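Side-chain contacts in DNA ligase (Archaeoglobus fulgidus, PDB 3GDE), which seals nicks in double-stranded DNA in replication, recombination and repair, using ATP and a magnesium cofactor: residues S447-A452 and Y501-A506; F339-Y344 and R355-L360; M4-F9 and P152-Y157. All coordinates share one frame; numbering follows the deposited sequence.

Overall arrangement
All three contacts are buried, but each joins a different pair of elements in a different region of the ligase. Interaction 1, in the C-terminal OB-fold region, is wholly apolar: two strands meet through side chains, with no hydrogen bond between them. Interaction 2, in the adenylation region, sets a strand against a helix through a two-bond salt bridge beside the predicted ATP site, with an apolar flank. Interaction 3, in the all-helical N-terminal region, mixes an aromatic ring with a carboxylate near a helix start. Interactions 2 and 3 lie on opposite sides of the chain's centre, their centres about 48 Å apart; the centre of interaction 1 lies about 37 and 33 Å from theirs.

Interaction 1. Residues S447-A452 and Y501-A506; sequences SSFELA and YVFEVA
Phe449 and Phe503 form a T-shaped (edge-to-face) pair, the ring of Phe503 presenting its edge to a face of Phe449. The geometry supports the assignment: the ring centroids are 5.3 Å apart and the planes stand at 77°. The touching atom is Phe503 CE2, which sits 3.7 Å from Phe449 CG and is therefore displaced toward the rim of that face, near the stem of the ring. Both side chains leave their strands with CG anti to the carbonyl carbon (chi1 -73° in Phe503), which carries the two rings into the space between the strands.

Beside this pair, Leu451 spreads its two methyls over different partners. Leu451 CD2 rests 4.0 Å from Phe503 CD2, meeting that ring obliquely, whereas Leu451 CD1 comes within 3.6 Å of Val505 CG2, two branched side chains reaching tip to tip. The close packing is thus confined to four buried apolar residues. Of the intervening residues, Glu450 and Glu504 carry charge and are answered elsewhere: Glu450, partly exposed, forms a salt bridge with Lys463, and Glu504, although buried, has its carboxylate met by Arg529, Arg531 and Thr427. Ser447 and Ser448 belong to a classic beta bulge opposite Glu436.

No hydrogen bond joins the segments. The strand axes approach to 8.6 Å with an 88° angle between their directions, a separation and crossing that fit packing across a barrel interior and not pairing within a sheet. Phe471 and Phe527 add further rings around the pair, and Val467 and Val432 bring in the neighbouring strands. Nearly orthogonal strands of a curled antiparallel sheet, closing on a shared apolar interior, are characteristic of the OB-fold barrel in the C-terminal region of ATP-dependent DNA ligases.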
loop_
_atom_site.group_PDB
_atom_site.type_symbol
_atom_site.label_atom_id
_atom_site.label_comp_id
_atom_site.label_asym_id
_atom_site.label_seq_id
_atom_site.Cartn_x
_atom_site.Cartn_y
_atom_site.Cartn_z
ATOM N N SER A 447 9.492 24.010 4.228
ATOM C CA SER A 447 10.772 23.979 3.512
ATOM C C SER A 447 11.509 22.649 3.670
ATOM O O SER A 447 12.329 22.280 2.822
ATOM C CB SER A 447 11.670 25.128 3.977
ATOM O OG SER A 447 12.074 24.949 5.326
ATOM N N SER A 448 11.186 21.938 4.749
ATOM C CA SER A 448 11.897 20.741 5.192
ATOM C C SER A 448 10.899 19.671 5.667
ATOM O O SER A 448 9.868 20.014 6.249
ATOM C CB SER A 448 12.795 21.140 6.347
ATOM O OG SER A 448 13.665 20.105 6.675
ATOM N N PHE A 449 11.212 18.392 5.440
ATOM C CA PHE A 449 10.258 17.282 5.679
ATOM C C PHE A 449 10.891 16.087 6.381
ATOM O O PHE A 449 11.939 15.605 5.974
ATOM C CB PHE A 449 9.602 16.821 4.365
ATOM C CG PHE A 449 8.977 17.933 3.577
ATOM C CD1 PHE A 449 9.718 18.628 2.619
ATOM C CD2 PHE A 449 7.653 18.305 3.795
ATOM C CE1 PHE A 449 9.141 19.675 1.884
ATOM C CE2 PHE A 449 7.069 19.357 3.065
ATOM C CZ PHE A 449 7.812 20.039 2.111
ATOM N N GLU A 450 10.244 15.619 7.441
ATOM C CA GLU A 450 10.702 14.449 8.206
ATOM C C GLU A 450 10.175 13.182 7.550
ATOM O O GLU A 450 8.999 13.124 7.164
ATOM C CB GLU A 450 10.200 14.520 9.646
ATOM C CG GLU A 450 10.712 15.706 10.426
ATOM C CD GLU A 450 12.216 15.655 10.617
ATOM O OE1 GLU A 450 12.903 16.628 10.241
ATOM O OE2 GLU A 450 12.712 14.630 11.130
ATOM N N LEU A 451 11.040 12.174 7.435
ATOM C CA LEU A 451 10.731 10.978 6.640
ATOM C C LEU A 451 10.837 9.704 7.456
ATOM O O LEU A 451 11.762 9.542 8.256
ATOM C CB LEU A 451 11.649 10.878 5.416
ATOM C CG LEU A 451 11.777 12.073 4.465
ATOM C CD1 LEU A 451 12.957 11.848 3.533
ATOM C CD2 LEU A 451 10.503 12.341 3.680
ATOM N N ALA A 452 9.890 8.792 7.248
ATOM C CA ALA A 452 9.843 7.571 8.043
ATOM C C ALA A 452 9.579 6.343 7.200
ATOM O O ALA A 452 8.833 6.397 6.223
ATOM C CB ALA A 452 8.796 7.691 9.156
ATOM N N TYR A 501 1.025 11.070 3.238
ATOM C CA TYR A 501 1.709 11.225 1.960
ATOM C C TYR A 501 3.065 10.541 1.949
ATOM O O TYR A 501 3.751 10.471 2.970
ATOM C CB TYR A 501 1.794 12.706 1.579
ATOM C CG TYR A 501 0.427 13.326 1.354
ATOM C CD1 TYR A 501 -0.067 14.310 2.217
ATOM C CD2 TYR A 501 -0.388 12.900 0.299
ATOM C CE1 TYR A 501 -1.324 14.869 2.030
ATOM C CE2 TYR A 501 -1.655 13.450 0.094
ATOM C CZ TYR A 501 -2.119 14.437 0.965
ATOM O OH TYR A 501 -3.376 15.002 0.764
ATOM N N VAL A 502 3.424 10.010 0.789
ATOM C CA VAL A 502 4.681 9.295 0.618
ATOM C C VAL A 502 5.535 10.021 -0.436
ATOM O O VAL A 502 5.046 10.343 -1.520
ATOM C CB VAL A 502 4.410 7.804 0.206
ATOM C CG1 VAL A 502 5.684 7.103 -0.257
ATOM C CG2 VAL A 502 3.744 7.039 1.365
ATOM N N PHE A 503 6.797 10.292 -0.102
ATOM C CA PHE A 503 7.741 10.887 -1.061
ATOM C C PHE A 503 8.659 9.809 -1.617
ATOM O O PHE A 503 9.077 8.922 -0.879
ATOM C CB PHE A 503 8.653 11.926 -0.390
ATOM C CG PHE A 503 7.988 13.229 -0.044
ATOM C CD1 PHE A 503 6.691 13.519 -0.454
ATOM C CD2 PHE A 503 8.693 14.190 0.689
ATOM C CE1 PHE A 503 6.095 14.726 -0.131
ATOM C CE2 PHE A 503 8.110 15.411 1.012
ATOM C CZ PHE A 503 6.807 15.681 0.607
ATOM N N GLU A 504 8.980 9.885 -2.906
ATOM C CA GLU A 504 10.141 9.163 -3.433
ATOM C C GLU A 504 11.413 9.970 -3.129
ATOM O O GLU A 504 11.521 11.147 -3.497
ATOM C CB GLU A 504 10.021 8.889 -4.932
ATOM C CG GLU A 504 11.184 8.029 -5.473
ATOM C CD GLU A 504 11.081 7.700 -6.946
ATOM O OE1 GLU A 504 10.000 7.911 -7.549
ATOM O OE2 GLU A 504 12.094 7.202 -7.507
ATOM N N VAL A 505 12.362 9.321 -2.458
ATOM C CA VAL A 505 13.558 9.965 -1.931
ATOM C C VAL A 505 14.817 9.238 -2.421
ATOM O O VAL A 505 14.928 8.010 -2.286
ATOM C CB VAL A 505 13.548 9.969 -0.379
ATOM C CG1 VAL A 505 14.791 10.641 0.183
ATOM C CG2 VAL A 505 12.298 10.657 0.153
ATOM N N ALA A 506 15.751 10.006 -2.989
ATOM C CA ALA A 506 17.082 9.506 -3.314
ATOM C C ALA A 506 18.043 9.838 -2.171
ATOM O O ALA A 506 17.777 10.717 -1.356
ATOM C CB ALA A 506 17.577 10.114 -4.625
#

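Interaction 2. Residues F339-Y344 and R355-L360; sequences FFDILY and RERRKL
Arg357 grips Asp341 side-on with two nitrogens, and its path from the helix can be traced atom by atom. Arg357 CB lies 3.7 Å from Asp341 OD1, with Ile342 CG2 slightly farther off. The chain bends at chi3 (-55°), and Arg357 CD passes 3.5 Å from the carbonyl oxygen Ile342 O. Arg357 NE then donates to Asp341 OD1 at 2.7 Å with an N-H...O angle of 167°. Arg357 NH2 donates to Asp341 OD2 at 2.8 Å, nearly as straight. Both acceptors lie close to the guanidinium plane, and the carboxylate is turned only 21° from it, so the paired bonds restrict rotation of both groups. The remaining nitrogen, NH1, reaches the backbone oxygens of Leu352 and Ser407.

Asp341 OD1 also accepts from Ile342 N through its anti lone pair, so this buried oxygen has two donors and the carboxylate is tied to its own strand. Next to the bridge, Ile342 CG2 sits 3.2 Å from the helix carbonyl Arg357 O and packs 4.0 Å from Leu360 CB, an apolar flank to the charged pair. A water accepts from Arg358 NH1 and lies 2.6 Å from Phe340 O, bridging the two.

Phe340 and Asp341 form a classic beta bulge opposite Asp299. Phe340 is a predicted ATP-binding residue and Arg257 and Glu250 are close by, consistent with a strand-helix contact beside the nucleotide pocket of the ligase adenylation domain.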
loop_
_atom_site.group_PDB
_atom_site.type_symbol
_atom_site.label_atom_id
_atom_site.label_comp_id
_atom_site.label_asym_id
_atom_site.label_seq_id
_atom_site.Cartn_x
_atom_site.Cartn_y
_atom_site.Cartn_z
ATOM N N PHE A 339 5.566 -8.834 -20.765
ATOM C CA PHE A 339 5.259 -9.861 -19.796
ATOM C C PHE A 339 6.451 -10.775 -19.559
ATOM O O PHE A 339 7.182 -11.099 -20.494
ATOM C CB PHE A 339 4.005 -10.637 -20.224
ATOM C CG PHE A 339 2.765 -9.790 -20.246
ATOM C CD1 PHE A 339 2.184 -9.355 -19.056
ATOM C CD2 PHE A 339 2.184 -9.401 -21.460
ATOM C CE1 PHE A 339 1.040 -8.553 -19.072
ATOM C CE2 PHE A 339 1.027 -8.602 -21.484
ATOM C CZ PHE A 339 0.461 -8.178 -20.282
ATOM N N PHE A 340 6.654 -11.148 -18.293
ATOM C CA PHE A 340 7.787 -11.981 -17.888
ATOM C C PHE A 340 7.405 -13.186 -17.034
ATOM O O PHE A 340 8.239 -14.046 -16.775
ATOM C CB PHE A 340 8.869 -11.147 -17.185
ATOM C CG PHE A 340 8.393 -10.394 -15.961
ATOM C CD1 PHE A 340 8.290 -11.030 -14.719
ATOM C CD2 PHE A 340 8.101 -9.031 -16.035
ATOM C CE1 PHE A 340 7.876 -10.333 -13.578
ATOM C CE2 PHE A 340 7.672 -8.325 -14.895
ATOM C CZ PHE A 340 7.564 -8.986 -13.664
ATOM N N ASP A 341 6.157 -13.240 -16.583
ATOM C CA ASP A 341 5.683 -14.387 -15.817
ATOM C C ASP A 341 4.171 -14.621 -15.899
ATOM O O ASP A 341 3.411 -13.765 -16.352
ATOM C CB ASP A 341 6.138 -14.296 -14.352
ATOM C CG ASP A 341 6.651 -15.619 -13.823
ATOM O OD1 ASP A 341 6.122 -16.682 -14.220
ATOM O OD2 ASP A 341 7.590 -15.602 -13.008
ATOM N N ILE A 342 3.761 -15.800 -15.450
ATOM C CA ILE A 342 2.370 -16.239 -15.491
ATOM C C ILE A 342 2.073 -16.996 -14.190
ATOM O O ILE A 342 2.859 -17.842 -13.760
ATOM C CB ILE A 342 2.094 -17.093 -16.774
ATOM C CG1 ILE A 342 0.637 -17.586 -16.830
ATOM C CG2 ILE A 342 3.133 -18.242 -16.922
ATOM C CD1 ILE A 342 0.240 -18.153 -18.181
ATOM N N LEU A 343 0.958 -16.659 -13.547
ATOM C CA LEU A 343 0.645 -17.198 -12.217
ATOM C C LEU A 343 -0.552 -18.131 -12.310
ATOM O O LEU A 343 -0.763 -19.000 -11.461
ATOM C CB LEU A 343 0.343 -16.081 -11.205
ATOM C CG LEU A 343 1.014 -14.690 -11.198
ATOM C CD1 LEU A 343 0.882 -14.058 -9.805
ATOM C CD2 LEU A 343 2.466 -14.680 -11.644
ATOM N N TYR A 344 -1.332 -17.932 -13.363
ATOM C CA TYR A 344 -2.563 -18.653 -13.561
ATOM C C TYR A 344 -2.724 -18.945 -15.036
ATOM O O TYR A 344 -2.607 -18.058 -15.875
ATOM C CB TYR A 344 -3.727 -17.818 -13.054
ATOM C CG TYR A 344 -5.044 -18.543 -12.990
ATOM C CD1 TYR A 344 -5.861 -18.647 -14.121
ATOM C CD2 TYR A 344 -5.488 -19.116 -11.791
ATOM C CE1 TYR A 344 -7.084 -19.310 -14.066
ATOM C CE2 TYR A 344 -6.725 -19.776 -11.720
ATOM C CZ TYR A 344 -7.511 -19.867 -12.865
ATOM O OH TYR A 344 -8.718 -20.519 -12.819
ATOM N N ARG A 355 11.198 -22.140 -15.591
ATOM C CA ARG A 355 11.360 -22.590 -16.981
ATOM C C ARG A 355 10.068 -23.168 -17.572
ATOM O O ARG A 355 9.795 -22.984 -18.767
ATOM C CB ARG A 355 12.535 -23.576 -17.120
ATOM C CG ARG A 355 12.414 -24.843 -16.286
ATOM C CD ARG A 355 13.743 -25.612 -16.160
ATOM N NE ARG A 355 14.000 -25.981 -14.763
ATOM C CZ ARG A 355 13.332 -26.917 -14.083
ATOM N NH1 ARG A 355 12.348 -27.609 -14.657
ATOM N NH2 ARG A 355 13.645 -27.159 -12.815
ATOM N N GLU A 356 9.277 -23.840 -16.730
ATOM C CA GLU A 356 7.959 -24.363 -17.112
ATOM C C GLU A 356 6.891 -23.263 -17.222
ATOM O O GLU A 356 6.054 -23.288 -18.135
ATOM C CB GLU A 356 7.501 -25.444 -16.129
ATOM C CG GLU A 356 8.396 -26.676 -16.096
ATOM C CD GLU A 356 7.768 -27.860 -15.369
ATOM O OE1 GLU A 356 8.518 -28.574 -14.657
ATOM O OE2 GLU A 356 6.536 -28.083 -15.517
ATOM N N ARG A 357 6.917 -22.303 -16.295
ATOM C CA ARG A 357 6.032 -21.140 -16.389
ATOM C C ARG A 357 6.331 -20.352 -17.654
ATOM O O ARG A 357 5.420 -19.914 -18.338
ATOM C CB ARG A 357 6.147 -20.232 -15.161
ATOM C CG ARG A 357 5.880 -20.913 -13.828
ATOM C CD ARG A 357 5.558 -19.892 -12.752
ATOM N NE ARG A 357 6.587 -18.859 -12.619
ATOM C CZ ARG A 357 7.720 -18.995 -11.932
ATOM N NH1 ARG A 357 7.999 -20.127 -11.302
ATOM N NH2 ARG A 357 8.573 -17.979 -11.864
ATOM N N ARG A 358 7.616 -20.196 -17.963
ATOM C CA ARG A 358 8.054 -19.498 -19.175
ATOM C C ARG A 358 7.408 -20.090 -20.446
ATOM O O ARG A 358 6.871 -19.357 -21.279
ATOM C CB ARG A 358 9.591 -19.494 -19.258
ATOM C CG ARG A 358 10.172 -18.858 -20.517
ATOM C CD ARG A 358 10.090 -17.341 -20.487
ATOM N NE ARG A 358 10.124 -16.779 -21.837
ATOM C CZ ARG A 358 10.224 -15.480 -22.122
ATOM N NH1 ARG A 358 10.311 -14.575 -21.155
ATOM N NH2 ARG A 358 10.243 -15.086 -23.392
ATOM N N LYS A 359 7.440 -21.414 -20.571
ATOM C CA LYS A 359 6.773 -22.101 -21.675
ATOM C C LYS A 359 5.285 -21.751 -21.745
ATOM O O LYS A 359 4.772 -21.408 -22.817
ATOM C CB LYS A 359 6.975 -23.608 -21.562
ATOM C CG LYS A 359 8.352 -24.063 -22.003
ATOM C CD LYS A 359 8.657 -25.467 -21.500
ATOM C CE LYS A 359 10.138 -25.811 -21.693
ATOM N NZ LYS A 359 10.575 -26.884 -20.734
ATOM N N LEU A 360 4.610 -21.830 -20.597
ATOM C CA LEU A 360 3.216 -21.410 -20.471
ATOM C C LEU A 360 3.000 -19.974 -20.903
ATOM O O LEU A 360 2.025 -19.673 -21.582
ATOM C CB LEU A 360 2.712 -21.582 -19.030
ATOM C CG LEU A 360 2.413 -22.990 -18.516
ATOM C CD1 LEU A 360 1.774 -22.914 -17.139
ATOM C CD2 LEU A 360 1.527 -23.779 -19.507
HETATM O O HOH W 1 10.182 -14.798 -18.403
#

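Interaction 3. Residues M4-F9 and P152-Y157; sequences MLFAEF and PLEARY
Glu154 CG lies at the edge of the Phe6 ring, 3.6 Å from Phe6 CD1, while Phe9 CD2 covers one face of that Phe6 ring, 3.5 Å above its plane and displaced toward the rim. In the all-helical N-terminal region of the ligase, this is a helix-to-helix contact between the first turn of helix 6-16 and the start of helix 152-162. The backbones are close, with the CA atoms of Ala7 and Glu154 5.3 Å apart.

Farther along the same side of the ring, Phe6 CE1 approaches Glu154 O at 3.5 Å and Tyr157 CB at 3.9 Å, both obliquely. With CG anti to the backbone N (chi1 -169°), the ring swings from its helix toward this neighbour. The ring and the Glu154 chain run alongside each other, pointing opposite ways, and ring and carboxylate planes stand 47° apart. Phe48 of helix 39-49 packs against both Phe6 and Phe9. An alanine in place of Phe6 is likely to leave a gap between Glu154 CG and Tyr157 CB and deprive Phe9 of the ring beneath it.

Tyr157 sends its own ring elsewhere, its hydroxyl hydrogen-bonding to Glu17. The polar end of Glu154 is held mainly from outside the two segments: OE1 is bonded by Thr151 N just before its own helix, and OE2 by Leu115 N. With these bonds the carboxylate sits at the beginning of helix 6-16, just after the N-cap residue Leu5. There Glu154 OE2 takes a weak hydrogen bond from Ala7 N, 2.8 Å long but bent to 120° at the hydrogen.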
loop_
_atom_site.group_PDB
_atom_site.type_symbol
_atom_site.label_atom_id
_atom_site.label_comp_id
_atom_site.label_asym_id
_atom_site.label_seq_id
_atom_site.Cartn_x
_atom_site.Cartn_y
_atom_site.Cartn_z
ATOM N N MET A 4 -22.575 -7.137 17.173
ATOM C CA MET A 4 -21.524 -6.421 17.913
ATOM C C MET A 4 -21.709 -4.907 17.794
ATOM O O MET A 4 -21.883 -4.390 16.704
ATOM C CB MET A 4 -20.125 -6.808 17.415
ATOM C CG MET A 4 -18.993 -6.249 18.282
ATOM S SD MET A 4 -17.333 -6.466 17.610
ATOM C CE MET A 4 -17.088 -8.218 17.854
ATOM N N LEU A 5 -21.697 -4.211 18.918
ATOM C CA LEU A 5 -21.611 -2.753 18.900
ATOM C C LEU A 5 -20.181 -2.347 18.602
ATOM O O LEU A 5 -19.237 -2.954 19.119
ATOM C CB LEU A 5 -22.024 -2.137 20.242
ATOM C CG LEU A 5 -23.478 -2.029 20.732
ATOM C CD1 LEU A 5 -24.517 -1.788 19.623
ATOM C CD2 LEU A 5 -23.824 -3.264 21.537
ATOM N N PHE A 6 -20.026 -1.320 17.768
ATOM C CA PHE A 6 -18.714 -0.728 17.509
ATOM C C PHE A 6 -18.057 -0.344 18.840
ATOM O O PHE A 6 -16.833 -0.445 18.976
ATOM C CB PHE A 6 -18.831 0.474 16.561
ATOM C CG PHE A 6 -17.507 0.977 16.039
ATOM C CD1 PHE A 6 -16.863 2.046 16.652
ATOM C CD2 PHE A 6 -16.904 0.377 14.929
ATOM C CE1 PHE A 6 -15.629 2.514 16.175
ATOM C CE2 PHE A 6 -15.683 0.836 14.432
ATOM C CZ PHE A 6 -15.036 1.902 15.056
ATOM N N ALA A 7 -18.874 0.065 19.815
ATOM C CA ALA A 7 -18.405 0.375 21.179
ATOM C C ALA A 7 -17.711 -0.782 21.896
ATOM O O ALA A 7 -16.849 -0.548 22.726
ATOM C CB ALA A 7 -19.548 0.893 22.054
ATOM N N GLU A 8 -18.107 -2.021 21.615
ATOM C CA GLU A 8 -17.410 -3.163 22.198
ATOM C C GLU A 8 -16.010 -3.244 21.587
ATOM O O GLU A 8 -15.019 -3.407 22.300
ATOM C CB GLU A 8 -18.184 -4.470 22.007
ATOM C CG GLU A 8 -17.420 -5.687 22.533
ATOM C CD GLU A 8 -18.135 -7.019 22.320
ATOM O OE1 GLU A 8 -17.600 -8.044 22.796
ATOM O OE2 GLU A 8 -19.218 -7.050 21.690
ATOM N N PHE A 9 -15.953 -3.108 20.266
ATOM C CA PHE A 9 -14.702 -3.025 19.526
ATOM C C PHE A 9 -13.847 -1.841 19.992
ATOM O O PHE A 9 -12.637 -1.985 20.205
ATOM C CB PHE A 9 -15.010 -2.959 18.016
ATOM C CG PHE A 9 -13.853 -2.508 17.166
ATOM C CD1 PHE A 9 -12.786 -3.368 16.902
ATOM C CD2 PHE A 9 -13.836 -1.226 16.622
ATOM C CE1 PHE A 9 -11.723 -2.959 16.113
ATOM C CE2 PHE A 9 -12.762 -0.801 15.837
ATOM C CZ PHE A 9 -11.706 -1.676 15.584
ATOM N N PRO A 152 -18.459 8.546 22.984
ATOM C CA PRO A 152 -17.171 9.228 22.839
ATOM C C PRO A 152 -16.061 8.304 22.319
ATOM O O PRO A 152 -15.358 8.669 21.381
ATOM C CB PRO A 152 -16.875 9.715 24.269
ATOM C CG PRO A 152 -18.236 9.950 24.856
ATOM C CD PRO A 152 -19.058 8.789 24.318
ATOM N N LEU A 153 -15.937 7.111 22.894
ATOM C CA LEU A 153 -14.928 6.140 22.444
ATOM C C LEU A 153 -15.184 5.580 21.044
ATOM O O LEU A 153 -14.239 5.264 20.310
ATOM C CB LEU A 153 -14.806 5.001 23.455
ATOM C CG LEU A 153 -13.422 4.438 23.745
ATOM C CD1 LEU A 153 -12.342 5.547 23.830
ATOM C CD2 LEU A 153 -13.494 3.650 25.026
ATOM N N GLU A 154 -16.453 5.449 20.666
ATOM C CA GLU A 154 -16.784 5.081 19.287
ATOM C C GLU A 154 -16.354 6.173 18.319
ATOM O O GLU A 154 -15.824 5.883 17.253
ATOM C CB GLU A 154 -18.282 4.819 19.115
ATOM C CG GLU A 154 -18.709 3.428 19.476
ATOM C CD GLU A 154 -20.233 3.244 19.490
ATOM O OE1 GLU A 154 -20.972 4.240 19.630
ATOM O OE2 GLU A 154 -20.695 2.089 19.368
ATOM N N ALA A 155 -16.603 7.426 18.695
ATOM C CA ALA A 155 -16.287 8.563 17.842
ATOM C C ALA A 155 -14.780 8.664 17.610
ATOM O O ALA A 155 -14.324 9.049 16.532
ATOM C CB ALA A 155 -16.837 9.856 18.447
ATOM N N ARG A 156 -14.019 8.313 18.637
ATOM C CA ARG A 156 -12.565 8.259 18.560
ATOM C C ARG A 156 -12.058 7.306 17.485
ATOM O O ARG A 156 -11.311 7.724 16.607
ATOM C CB ARG A 156 -12.007 7.873 19.920
ATOM C CG ARG A 156 -10.509 7.665 19.976
ATOM C CD ARG A 156 -10.082 7.980 21.377
ATOM N NE ARG A 156 -9.203 6.976 21.926
ATOM C CZ ARG A 156 -8.968 6.834 23.222
ATOM N NH1 ARG A 156 -9.548 7.635 24.098
ATOM N NH2 ARG A 156 -8.147 5.885 23.639
ATOM N N TYR A 157 -12.464 6.033 17.550
ATOM C CA TYR A 157 -11.995 5.023 16.581
ATOM C C TYR A 157 -12.688 5.066 15.222
ATOM O O TYR A 157 -12.139 4.594 14.246
ATOM C CB TYR A 157 -11.983 3.621 17.190
ATOM C CG TYR A 157 -10.979 3.541 18.310
ATOM C CD1 TYR A 157 -9.613 3.532 18.039
ATOM C CD2 TYR A 157 -11.392 3.527 19.649
ATOM C CE1 TYR A 157 -8.682 3.492 19.060
ATOM C CE2 TYR A 157 -10.469 3.493 20.683
ATOM C CZ TYR A 157 -9.116 3.473 20.379
ATOM O OH TYR A 157 -8.182 3.440 21.384
#